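Zgc:56074 (PDB 3E9D) probably hydrolyses fructose-2,6-bisphosphate to fructose 6-phosphate and phosphate, lowering glycolytic flux and favouring the pentose phosphate pathway. Local coordinates at residues C200-V211 / R238-R246. Numbering follows the deposited sequence.
Sequences CCLPAGLKMNQV and RIQGVFINR
The flat amide of Q210 reaches across to the backbone of I244: NE2 donates to I244 O at 2.9 Å, with the acceptor almost in the amide plane but NE2 tilted 35° from the plane of the carbonyl. CG stands anti to the backbone N (chi1 177°) and the chain then bends at chi2, carrying the amide from the helical turn 208-211 to the corner at I244 and N245. The same NE2 also donates to a water, and a long, bendable glutamine suits this reach. The Q210 and N245 amides are turned 81° apart; N245 sends its ND2 to S213 O instead. Beside the corner, R246 CZ lies 3.5 Å above one face of the F243 ring, displaced toward its rim.

A second amide, that of Q240, folds back at chi2 to give NE2 to G241 O (3.0 Å), which holds it beside C201, with OE1 against C201 CB. Just before P203, C201 forms a single beta bridge with Q240: C201 N donates to I239 O (2.9 Å) and G241 N to C201 O (2.8 Å), both nearly straight. P203 has no N-H to continue the pairing; its ring instead lays CD against G241 O at 3.2 Å. G241, with no side chain, lets L202 CD2 come over its CA.

I244 points toward segment 200-211; its CG1 packs against V211 CG1 and L206 CD2, and its CG2 lies 3.4 Å from V211 O. In the phosphoglycerate mutase-like fold, strand 233-246 is outermost in the sheet, paired on its inner side with strand 220-230; the loop after helix 184-197 lies along its other edge, carrying potassium-site residues L202 and P203, while L202 and V211 rest on V195 of that helix.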
ATOM      1  N   CYS A 200      10.302 -11.005  -8.184  1.00 21.49           N
ATOM      2  CA  CYS A 200       8.882 -11.028  -7.853  1.00 22.73           C
ATOM      3  C   CYS A 200       8.143 -12.030  -8.720  1.00 22.88           C
ATOM      4  O   CYS A 200       8.423 -12.135  -9.921  1.00 22.30           O
ATOM      5  CB  CYS A 200       8.283  -9.628  -8.040  1.00 22.55           C
ATOM      6  SG  CYS A 200       6.567  -9.435  -7.386  1.00 27.79           S
ATOM      7  N   CYS A 201       7.201 -12.750  -8.110  1.00 23.00           N
ATOM      8  CA  CYS A 201       6.341 -13.689  -8.813  1.00 24.04           C
ATOM      9  C   CYS A 201       4.940 -13.113  -8.896  1.00 23.15           C
ATOM     10  O   CYS A 201       4.448 -12.504  -7.945  1.00 22.67           O
ATOM     11  CB  CYS A 201       6.288 -15.069  -8.127  1.00 25.11           C
ATOM     12  SG  CYS A 201       7.919 -15.792  -7.635  1.00 33.31           S
ATOM     13  N   LEU A 202       4.310 -13.302 -10.045  1.00 21.75           N
ATOM     14  CA  LEU A 202       2.946 -12.859 -10.261  1.00 21.01           C
ATOM     15  C   LEU A 202       2.145 -14.070 -10.748  1.00 20.39           C
ATOM     16  O   LEU A 202       2.650 -14.836 -11.571  1.00 20.56           O
ATOM     17  CB  LEU A 202       2.900 -11.710 -11.286  1.00 21.14           C
ATOM     18  CG  LEU A 202       3.426 -10.322 -10.892  1.00 21.62           C
ATOM     19  CD1 LEU A 202       3.450  -9.425 -12.083  1.00 21.73           C
ATOM     20  CD2 LEU A 202       2.596  -9.691  -9.769  1.00 21.12           C
ATOM     21  N   PRO A 203       0.900 -14.229 -10.258  1.00 19.67           N
ATOM     22  CA  PRO A 203       0.048 -15.404 -10.463  1.00 19.11           C
ATOM     23  C   PRO A 203      -0.523 -15.510 -11.887  1.00 19.23           C
ATOM     24  O   PRO A 203      -0.443 -14.542 -12.655  1.00 18.24           O
ATOM     25  CB  PRO A 203      -1.078 -15.189  -9.444  1.00 19.45           C
ATOM     26  CG  PRO A 203      -1.200 -13.670  -9.365  1.00 20.29           C
ATOM     27  CD  PRO A 203       0.219 -13.180  -9.463  1.00 19.40           C
ATOM     28  N   ALA A 204      -1.070 -16.681 -12.230  1.00 19.29           N
ATOM     29  CA  ALA A 204      -1.704 -16.912 -13.521  1.00 20.24           C
ATOM     30  C   ALA A 204      -2.856 -15.954 -13.764  1.00 21.04           C
ATOM     31  O   ALA A 204      -3.665 -15.707 -12.873  1.00 21.06           O
ATOM     32  CB  ALA A 204      -2.204 -18.368 -13.629  1.00 19.76           C
ATOM     33  N   GLY A 205      -2.904 -15.398 -14.969  1.00 21.81           N
ATOM     34  CA  GLY A 205      -4.033 -14.596 -15.411  1.00 23.32           C
ATOM     35  C   GLY A 205      -4.030 -13.134 -15.030  1.00 24.58           C
ATOM     36  O   GLY A 205      -4.956 -12.425 -15.361  1.00 25.62           O
ATOM     37  N   LEU A 206      -3.015 -12.678 -14.308  1.00 25.25           N
ATOM     38  CA  LEU A 206      -2.959 -11.288 -13.864  1.00 25.39           C
ATOM     39  C   LEU A 206      -2.283 -10.418 -14.929  1.00 25.53           C
ATOM     40  O   LEU A 206      -1.100 -10.594 -15.205  1.00 26.26           O
ATOM     41  CB  LEU A 206      -2.219 -11.196 -12.531  1.00 25.21           C
ATOM     42  CG  LEU A 206      -2.106  -9.832 -11.833  1.00 26.95           C
ATOM     43  CD1 LEU A 206      -3.477  -9.133 -11.709  1.00 26.47           C
ATOM     44  CD2 LEU A 206      -1.439  -9.981 -10.478  1.00 25.72           C
ATOM     45  N   LYS A 207      -3.045  -9.515 -15.542  1.00 24.66           N
ATOM     46  CA  LYS A 207      -2.523  -8.663 -16.622  1.00 24.47           C
ATOM     47  C   LYS A 207      -1.611  -7.577 -16.077  1.00 23.49           C
ATOM     48  O   LYS A 207      -1.921  -6.966 -15.054  1.00 23.02           O
ATOM     49  CB  LYS A 207      -3.677  -8.022 -17.412  1.00 24.75           C
ATOM     50  CG  LYS A 207      -4.664  -9.031 -18.055  1.00 26.77           C
ATOM     51  CD  LYS A 207      -3.976  -9.964 -19.037  1.00 31.11           C
ATOM     52  CE  LYS A 207      -4.959 -10.972 -19.667  1.00 34.61           C
ATOM     53  NZ  LYS A 207      -5.421 -11.977 -18.649  1.00 36.94           N
ATOM     54  N   MET A 208      -0.485  -7.335 -16.748  1.00 23.03           N
ATOM     55  CA  MET A 208       0.430  -6.264 -16.340  1.00 22.77           C
ATOM     56  C   MET A 208      -0.232  -4.892 -16.328  1.00 22.87           C
ATOM     57  O   MET A 208       0.156  -4.038 -15.541  1.00 21.92           O
ATOM     58  CB  MET A 208       1.671  -6.223 -17.227  1.00 23.42           C
ATOM     59  CG  MET A 208       2.474  -7.514 -17.191  1.00 24.72           C
ATOM     60  SD  MET A 208       2.873  -8.044 -15.509  1.00 30.37           S
ATOM     61  CE  MET A 208       3.601  -9.636 -15.871  1.00 29.72           C
ATOM     62  N   ASN A 209      -1.217  -4.672 -17.207  1.00 22.31           N
ATOM     63  CA  ASN A 209      -1.911  -3.389 -17.233  1.00 22.83           C
ATOM     64  C   ASN A 209      -2.655  -3.183 -15.926  1.00 21.80           C
ATOM     65  O   ASN A 209      -2.692  -2.072 -15.414  1.00 21.69           O
ATOM     66  CB  ASN A 209      -2.874  -3.273 -18.410  1.00 23.31           C
ATOM     67  CG  ASN A 209      -2.158  -3.007 -19.719  1.00 27.56           C
ATOM     68  OD1 ASN A 209      -0.958  -2.690 -19.731  1.00 32.12           O
ATOM     69  ND2 ASN A 209      -2.889  -3.106 -20.833  1.00 27.78           N
ATOM     70  N   GLN A 210      -3.229  -4.261 -15.402  1.00 21.02           N
ATOM     71  CA  GLN A 210      -3.861  -4.225 -14.091  1.00 21.38           C
ATOM     72  C   GLN A 210      -2.830  -4.004 -12.987  1.00 20.60           C
ATOM     73  O   GLN A 210      -3.026  -3.148 -12.116  1.00 20.95           O
ATOM     74  CB  GLN A 210      -4.688  -5.496 -13.827  1.00 21.12           C
ATOM     75  CG  GLN A 210      -5.323  -5.571 -12.430  1.00 22.66           C
ATOM     76  CD  GLN A 210      -6.357  -4.480 -12.202  1.00 25.54           C
ATOM     77  OE1 GLN A 210      -6.855  -3.888 -13.158  1.00 24.32           O
ATOM     78  NE2 GLN A 210      -6.667  -4.193 -10.936  1.00 23.34           N
ATOM     79  N   VAL A 211      -1.751  -4.787 -13.007  1.00 19.56           N
ATOM     80  CA  VAL A 211      -0.681  -4.663 -11.994  1.00 18.97           C
ATOM     81  C   VAL A 211      -0.239  -3.208 -11.829  1.00 18.50           C
ATOM     82  O   VAL A 211      -0.064  -2.731 -10.712  1.00 19.20           O
ATOM     83  CB  VAL A 211       0.553  -5.534 -12.355  1.00 18.78           C
ATOM     84  CG1 VAL A 211       1.672  -5.306 -11.357  1.00 18.67           C
ATOM     85  CG2 VAL A 211       0.161  -7.003 -12.392  1.00 18.34           C
ATOM     86  N   ARG A 238      11.770 -13.984  -1.479  1.00 27.71           N
ATOM     87  CA  ARG A 238      10.620 -14.190  -2.355  1.00 26.61           C
ATOM     88  C   ARG A 238       9.565 -13.124  -2.081  1.00 24.56           C
ATOM     89  O   ARG A 238       9.285 -12.812  -0.929  1.00 23.52           O
ATOM     90  CB  ARG A 238      10.036 -15.577  -2.143  1.00 27.23           C
ATOM     91  CG  ARG A 238       8.839 -15.899  -3.048  1.00 31.14           C
ATOM     92  CD  ARG A 238       8.465 -17.364  -2.902  1.00 37.09           C
ATOM     93  NE  ARG A 238       9.626 -18.205  -3.185  1.00 40.52           N
ATOM     94  CZ  ARG A 238       9.732 -19.490  -2.861  1.00 42.85           C
ATOM     95  NH1 ARG A 238       8.737 -20.112  -2.238  1.00 44.57           N
ATOM     96  NH2 ARG A 238      10.838 -20.156  -3.175  1.00 44.00           N
ATOM     97  N   ILE A 239       9.035 -12.542  -3.154  1.00 23.03           N
ATOM     98  CA  ILE A 239       7.890 -11.640  -3.097  1.00 22.14           C
ATOM     99  C   ILE A 239       6.850 -12.216  -4.068  1.00 21.68           C
ATOM    100  O   ILE A 239       7.140 -12.431  -5.257  1.00 20.78           O
ATOM    101  CB  ILE A 239       8.291 -10.191  -3.477  1.00 23.10           C
ATOM    102  CG1 ILE A 239       9.433  -9.705  -2.558  1.00 24.74           C
ATOM    103  CG2 ILE A 239       7.068  -9.255  -3.426  1.00 22.07           C
ATOM    104  CD1 ILE A 239      10.083  -8.403  -2.985  1.00 27.35           C
ATOM    105  N   GLN A 240       5.662 -12.516  -3.560  1.00 20.34           N
ATOM    106  CA  GLN A 240       4.601 -13.076  -4.387  1.00 20.20           C
ATOM    107  C   GLN A 240       3.448 -12.086  -4.446  1.00 20.08           C
ATOM    108  O   GLN A 240       2.831 -11.781  -3.420  1.00 19.59           O
ATOM    109  CB  GLN A 240       4.114 -14.428  -3.834  1.00 20.40           C
ATOM    110  CG  GLN A 240       2.819 -14.983  -4.508  1.00 22.32           C
ATOM    111  CD  GLN A 240       3.081 -15.659  -5.858  1.00 22.90           C
ATOM    112  OE1 GLN A 240       3.945 -16.523  -5.961  1.00 25.19           O
ATOM    113  NE2 GLN A 240       2.331 -15.266  -6.893  1.00 23.31           N
ATOM    114  N   GLY A 241       3.156 -11.592  -5.647  1.00 19.30           N
ATOM    115  CA  GLY A 241       1.953 -10.804  -5.850  1.00 19.64           C
ATOM    116  C   GLY A 241       0.737 -11.710  -5.779  1.00 19.22           C
ATOM    117  O   GLY A 241       0.766 -12.823  -6.282  1.00 19.43           O
ATOM    118  N   VAL A 242      -0.324 -11.260  -5.122  1.00 18.82           N
ATOM    119  CA  VAL A 242      -1.570 -12.059  -5.059  1.00 18.32           C
ATOM    120  C   VAL A 242      -2.684 -11.372  -5.853  1.00 18.55           C
ATOM    121  O   VAL A 242      -3.247 -11.964  -6.769  1.00 19.04           O
ATOM    122  CB  VAL A 242      -2.001 -12.358  -3.595  1.00 18.15           C
ATOM    123  CG1 VAL A 242      -3.246 -13.250  -3.528  1.00 17.59           C
ATOM    124  CG2 VAL A 242      -0.829 -12.995  -2.793  1.00 16.57           C
ATOM    125  N   PHE A 243      -2.993 -10.122  -5.509  1.00 18.26           N
ATOM    126  CA  PHE A 243      -3.947  -9.318  -6.273  1.00 18.06           C
ATOM    127  C   PHE A 243      -3.580  -7.844  -6.137  1.00 18.68           C
ATOM    128  O   PHE A 243      -2.885  -7.450  -5.176  1.00 17.97           O
ATOM    129  CB  PHE A 243      -5.419  -9.612  -5.891  1.00 18.19           C
ATOM    130  CG  PHE A 243      -5.732  -9.487  -4.393  1.00 18.43           C
ATOM    131  CD1 PHE A 243      -5.996  -8.240  -3.823  1.00 16.95           C
ATOM    132  CD2 PHE A 243      -5.793 -10.625  -3.580  1.00 18.10           C
ATOM    133  CE1 PHE A 243      -6.324  -8.110  -2.457  1.00 16.14           C
ATOM    134  CE2 PHE A 243      -6.114 -10.526  -2.199  1.00 18.10           C
ATOM    135  CZ  PHE A 243      -6.379  -9.267  -1.639  1.00 18.84           C
ATOM    136  N   ILE A 244      -4.001  -7.045  -7.118  1.00 18.07           N
ATOM    137  CA  ILE A 244      -3.638  -5.627  -7.183  1.00 18.50           C
ATOM    138  C   ILE A 244      -4.884  -4.794  -7.455  1.00 18.82           C
ATOM    139  O   ILE A 244      -5.666  -5.110  -8.367  1.00 18.61           O
ATOM    140  CB  ILE A 244      -2.598  -5.324  -8.314  1.00 18.97           C
ATOM    141  CG1 ILE A 244      -1.346  -6.210  -8.225  1.00 19.54           C
ATOM    142  CG2 ILE A 244      -2.213  -3.815  -8.354  1.00 18.52           C
ATOM    143  CD1 ILE A 244      -0.428  -5.873  -7.092  1.00 20.86           C
ATOM    144  N   ASN A 245      -5.056  -3.738  -6.663  1.00 19.09           N
ATOM    145  CA  ASN A 245      -6.147  -2.755  -6.824  1.00 19.42           C
ATOM    146  C   ASN A 245      -7.549  -3.367  -6.877  1.00 19.50           C
ATOM    147  O   ASN A 245      -8.408  -2.928  -7.650  1.00 19.50           O
ATOM    148  CB  ASN A 245      -5.897  -1.877  -8.050  1.00 19.31           C
ATOM    149  CG  ASN A 245      -4.627  -1.057  -7.929  1.00 19.93           C
ATOM    150  OD1 ASN A 245      -4.061  -0.919  -6.840  1.00 21.61           O
ATOM    151  ND2 ASN A 245      -4.181  -0.490  -9.047  1.00 21.31           N
ATOM    152  N   ARG A 246      -7.767  -4.392  -6.055  1.00 19.56           N
ATOM    153  CA  ARG A 246      -9.059  -5.056  -5.976  1.00 19.85           C
ATOM    154  C   ARG A 246     -10.110  -4.126  -5.327  1.00 20.02           C
ATOM    155  O   ARG A 246      -9.842  -3.480  -4.323  1.00 18.85           O
ATOM    156  CB  ARG A 246      -8.926  -6.365  -5.192  1.00 19.62           C
ATOM    157  CG  ARG A 246     -10.243  -7.102  -5.006  1.00 20.40           C
ATOM    158  CD  ARG A 246     -10.067  -8.404  -4.253  1.00 20.39           C
ATOM    159  NE  ARG A 246      -9.354  -9.426  -5.025  1.00 19.38           N
ATOM    160  CZ  ARG A 246      -9.148 -10.670  -4.592  1.00 19.68           C
ATOM    161  NH1 ARG A 246      -9.615 -11.048  -3.392  1.00 16.80           N
ATOM    162  NH2 ARG A 246      -8.505 -11.549  -5.367  1.00 18.33           N
TER
HETATM  163  O   HOH W   1      -8.836  -2.005  -9.987  1.00 25.81           O